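Local atomic coordinates of putative acetamidase/formamidase (Yersinia enterocolitica subsp. palearctica serotype O:3, PDB entry 5UBU), a protein that probably hydrolyses carbon-nitrogen bonds, other than peptide bonds, in linear amides. Residues A276-Y281 with T320-M324. Sequence-based numbering, arbitrary orientation.
Sequences ATRIAY and TVGAM
V321 and A323 reach from the strand to the helix and carry the strand's side of this contact. The chain at V321 brings V321 CB to the A276-T277 part of the helix, 4.2 Å from T277 OG1. From there the two methyls part. V321 CG1, anti to the backbone N (chi1 177°), lies against T277, 3.8 Å from T277 OG1. CG2, anti to the carbonyl carbon, touches both A276 CB and T277 OG1, with A276 CB 3.7 Å from V321 CG2. T277 OG1 makes only van der Waals contact with these methyls; it is hydrogen-bonded to the carbonyl of L273, one turn back in the helix.

Two residues along the strand, the A323 methyl meets the next turn: A323 CB is 3.6 Å from A280 CB and as close to the A280 carbonyl carbon. The same methyl sits over one face of the Y281 ring in a CH-pi contact, nearly straight above the ring but displaced from its centre, the line to the centroid tilted 17° from the perpendicular, with A323 CB 3.9 Å from Y281 CD1. The ring's hydroxyl is hydrogen-bonded to the D227 carbonyl of the second subunit, which ties this tyrosine to the tetramer as well. No hydrogen bond joins helix and strand; the pairing of A280 with A323 is consistent with the close approach of the segment axes, 7.1 Å at 33°.

V321 and A323 make backbone hydrogen bonds to strand 263-270, while T320 and G322 bond to strand 308-313. The arrangement is that of an alpha helix packed obliquely on one face of a beta sheet: helix 273-291 on the large mixed sheet, against strand 319-326.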
ATOM      1  N   ALA B 276      -4.505  -6.425  -5.007  1.00 33.26           N
ATOM      2  CA  ALA B 276      -4.837  -6.894  -6.345  1.00 33.16           C
ATOM      3  C   ALA B 276      -4.485  -8.375  -6.414  1.00 33.26           C
ATOM      4  O   ALA B 276      -5.246  -9.190  -6.961  1.00 34.25           O
ATOM      5  CB  ALA B 276      -4.074  -6.119  -7.396  1.00 33.54           C
ATOM      6  N   THR B 277      -3.333  -8.714  -5.832  1.00 32.75           N
ATOM      7  CA  THR B 277      -2.852 -10.095  -5.810  1.00 32.43           C
ATOM      8  C   THR B 277      -3.738 -10.982  -4.921  1.00 32.29           C
ATOM      9  O   THR B 277      -3.998 -12.125  -5.262  1.00 33.47           O
ATOM     10  CB  THR B 277      -1.403 -10.173  -5.326  1.00 32.60           C
ATOM     11  OG1 THR B 277      -0.609  -9.192  -6.009  1.00 32.69           O
ATOM     12  CG2 THR B 277      -0.837 -11.576  -5.561  1.00 33.07           C
ATOM     13  N   ARG B 278      -4.167 -10.465  -3.769  1.00 31.74           N
ATOM     14  CA  ARG B 278      -5.062 -11.217  -2.864  1.00 31.34           C
ATOM     15  C   ARG B 278      -6.361 -11.578  -3.550  1.00 31.04           C
ATOM     16  O   ARG B 278      -6.816 -12.719  -3.476  1.00 30.89           O
ATOM     17  CB  ARG B 278      -5.365 -10.408  -1.609  1.00 31.13           C
ATOM     18  CG  ARG B 278      -4.258 -10.464  -0.591  1.00 31.26           C
ATOM     19  CD  ARG B 278      -4.425  -9.382   0.434  1.00 31.42           C
ATOM     20  NE  ARG B 278      -3.437  -9.487   1.496  1.00 31.56           N
ATOM     21  CZ  ARG B 278      -3.041  -8.481   2.268  1.00 31.97           C
ATOM     22  NH1 ARG B 278      -3.473  -7.236   2.066  1.00 31.96           N
ATOM     23  NH2 ARG B 278      -2.145  -8.712   3.221  1.00 32.85           N
ATOM     24  N   ILE B 279      -6.942 -10.579  -4.214  1.00 30.74           N
ATOM     25  CA  ILE B 279      -8.182 -10.729  -4.973  1.00 30.65           C
ATOM     26  C   ILE B 279      -8.062 -11.849  -6.008  1.00 30.88           C
ATOM     27  O   ILE B 279      -8.937 -12.709  -6.100  1.00 30.65           O
ATOM     28  CB  ILE B 279      -8.544  -9.397  -5.667  1.00 30.31           C
ATOM     29  CG1 ILE B 279      -9.031  -8.391  -4.628  1.00 30.40           C
ATOM     30  CG2 ILE B 279      -9.647  -9.595  -6.687  1.00 30.92           C
ATOM     31  CD1 ILE B 279      -9.142  -6.973  -5.147  1.00 30.72           C
ATOM     32  N   ALA B 280      -6.966 -11.829  -6.769  1.00 31.26           N
ATOM     33  CA  ALA B 280      -6.718 -12.825  -7.807  1.00 31.59           C
ATOM     34  C   ALA B 280      -6.569 -14.217  -7.213  1.00 31.86           C
ATOM     35  O   ALA B 280      -7.279 -15.153  -7.622  1.00 33.42           O
ATOM     36  CB  ALA B 280      -5.480 -12.461  -8.610  1.00 31.61           C
ATOM     37  N   TYR B 281      -5.650 -14.365  -6.263  1.00 30.44           N
ATOM     38  CA  TYR B 281      -5.466 -15.669  -5.643  1.00 30.58           C
ATOM     39  C   TYR B 281      -6.713 -16.197  -4.959  1.00 30.86           C
ATOM     40  O   TYR B 281      -7.027 -17.372  -5.104  1.00 31.77           O
ATOM     41  CB  TYR B 281      -4.274 -15.728  -4.684  1.00 30.17           C
ATOM     42  CG  TYR B 281      -2.989 -16.211  -5.318  1.00 30.43           C
ATOM     43  CD1 TYR B 281      -2.916 -17.496  -5.858  1.00 31.38           C
ATOM     44  CD2 TYR B 281      -1.832 -15.445  -5.296  1.00 30.12           C
ATOM     45  CE1 TYR B 281      -1.748 -17.982  -6.419  1.00 31.91           C
ATOM     46  CE2 TYR B 281      -0.648 -15.933  -5.829  1.00 30.82           C
ATOM     47  CZ  TYR B 281      -0.618 -17.209  -6.394  1.00 31.83           C
ATOM     48  OH  TYR B 281       0.543 -17.698  -6.948  1.00 32.57           O
ATOM     49  N   THR B 320      -3.344  -4.271 -11.903  1.00 34.78           N
ATOM     50  CA  THR B 320      -3.969  -5.534 -12.254  1.00 34.67           C
ATOM     51  C   THR B 320      -2.974  -6.686 -12.177  1.00 34.53           C
ATOM     52  O   THR B 320      -1.865  -6.589 -12.679  1.00 34.16           O
ATOM     53  CB  THR B 320      -4.577  -5.456 -13.660  1.00 35.67           C
ATOM     54  OG1 THR B 320      -5.523  -4.379 -13.708  1.00 35.53           O
ATOM     55  CG2 THR B 320      -5.274  -6.764 -14.028  1.00 35.45           C
ATOM     56  N   VAL B 321      -3.414  -7.776 -11.552  1.00 34.79           N
ATOM     57  CA  VAL B 321      -2.607  -8.967 -11.329  1.00 35.14           C
ATOM     58  C   VAL B 321      -3.408 -10.214 -11.681  1.00 35.36           C
ATOM     59  O   VAL B 321      -4.594 -10.298 -11.365  1.00 35.61           O
ATOM     60  CB  VAL B 321      -2.219  -9.063  -9.837  1.00 34.98           C
ATOM     61  CG1 VAL B 321      -1.436 -10.344  -9.555  1.00 35.74           C
ATOM     62  CG2 VAL B 321      -1.423  -7.832  -9.405  1.00 35.26           C
ATOM     63  N   GLY B 322      -2.755 -11.183 -12.312  1.00 35.80           N
ATOM     64  CA  GLY B 322      -3.394 -12.441 -12.682  1.00 36.22           C
ATOM     65  C   GLY B 322      -2.789 -13.597 -11.897  1.00 36.28           C
ATOM     66  O   GLY B 322      -1.574 -13.741 -11.868  1.00 37.42           O
ATOM     67  N   ALA B 323      -3.626 -14.401 -11.242  1.00 35.93           N
ATOM     68  CA  ALA B 323      -3.168 -15.576 -10.488  1.00 35.78           C
ATOM     69  C   ALA B 323      -3.493 -16.800 -11.337  1.00 37.48           C
ATOM     70  O   ALA B 323      -4.649 -17.050 -11.640  1.00 36.95           O
ATOM     71  CB  ALA B 323      -3.863 -15.656  -9.141  1.00 35.28           C
HETATM   72  N   MSE B 324      -2.474 -17.567 -11.704  1.00 39.84           N
HETATM   73  CA  MSE B 324      -2.644 -18.728 -12.568  1.00 42.71           C
HETATM   74  C   MSE B 324      -2.392 -20.073 -11.982  1.00 42.56           C
HETATM   75  O   MSE B 324      -1.763 -20.203 -10.944  1.00 42.39           O
HETATM   76  CB  MSE B 324      -1.533 -18.659 -13.606  1.00 47.78           C
HETATM   77  CG  MSE B 324      -1.885 -17.854 -14.837  1.00 51.82           C
HETATM   78 SE   MSE B 324      -0.193 -17.108 -15.509  1.00 59.93          SE
HETATM   79  CE  MSE B 324       0.559 -18.639 -16.501  1.00 60.17           C
TER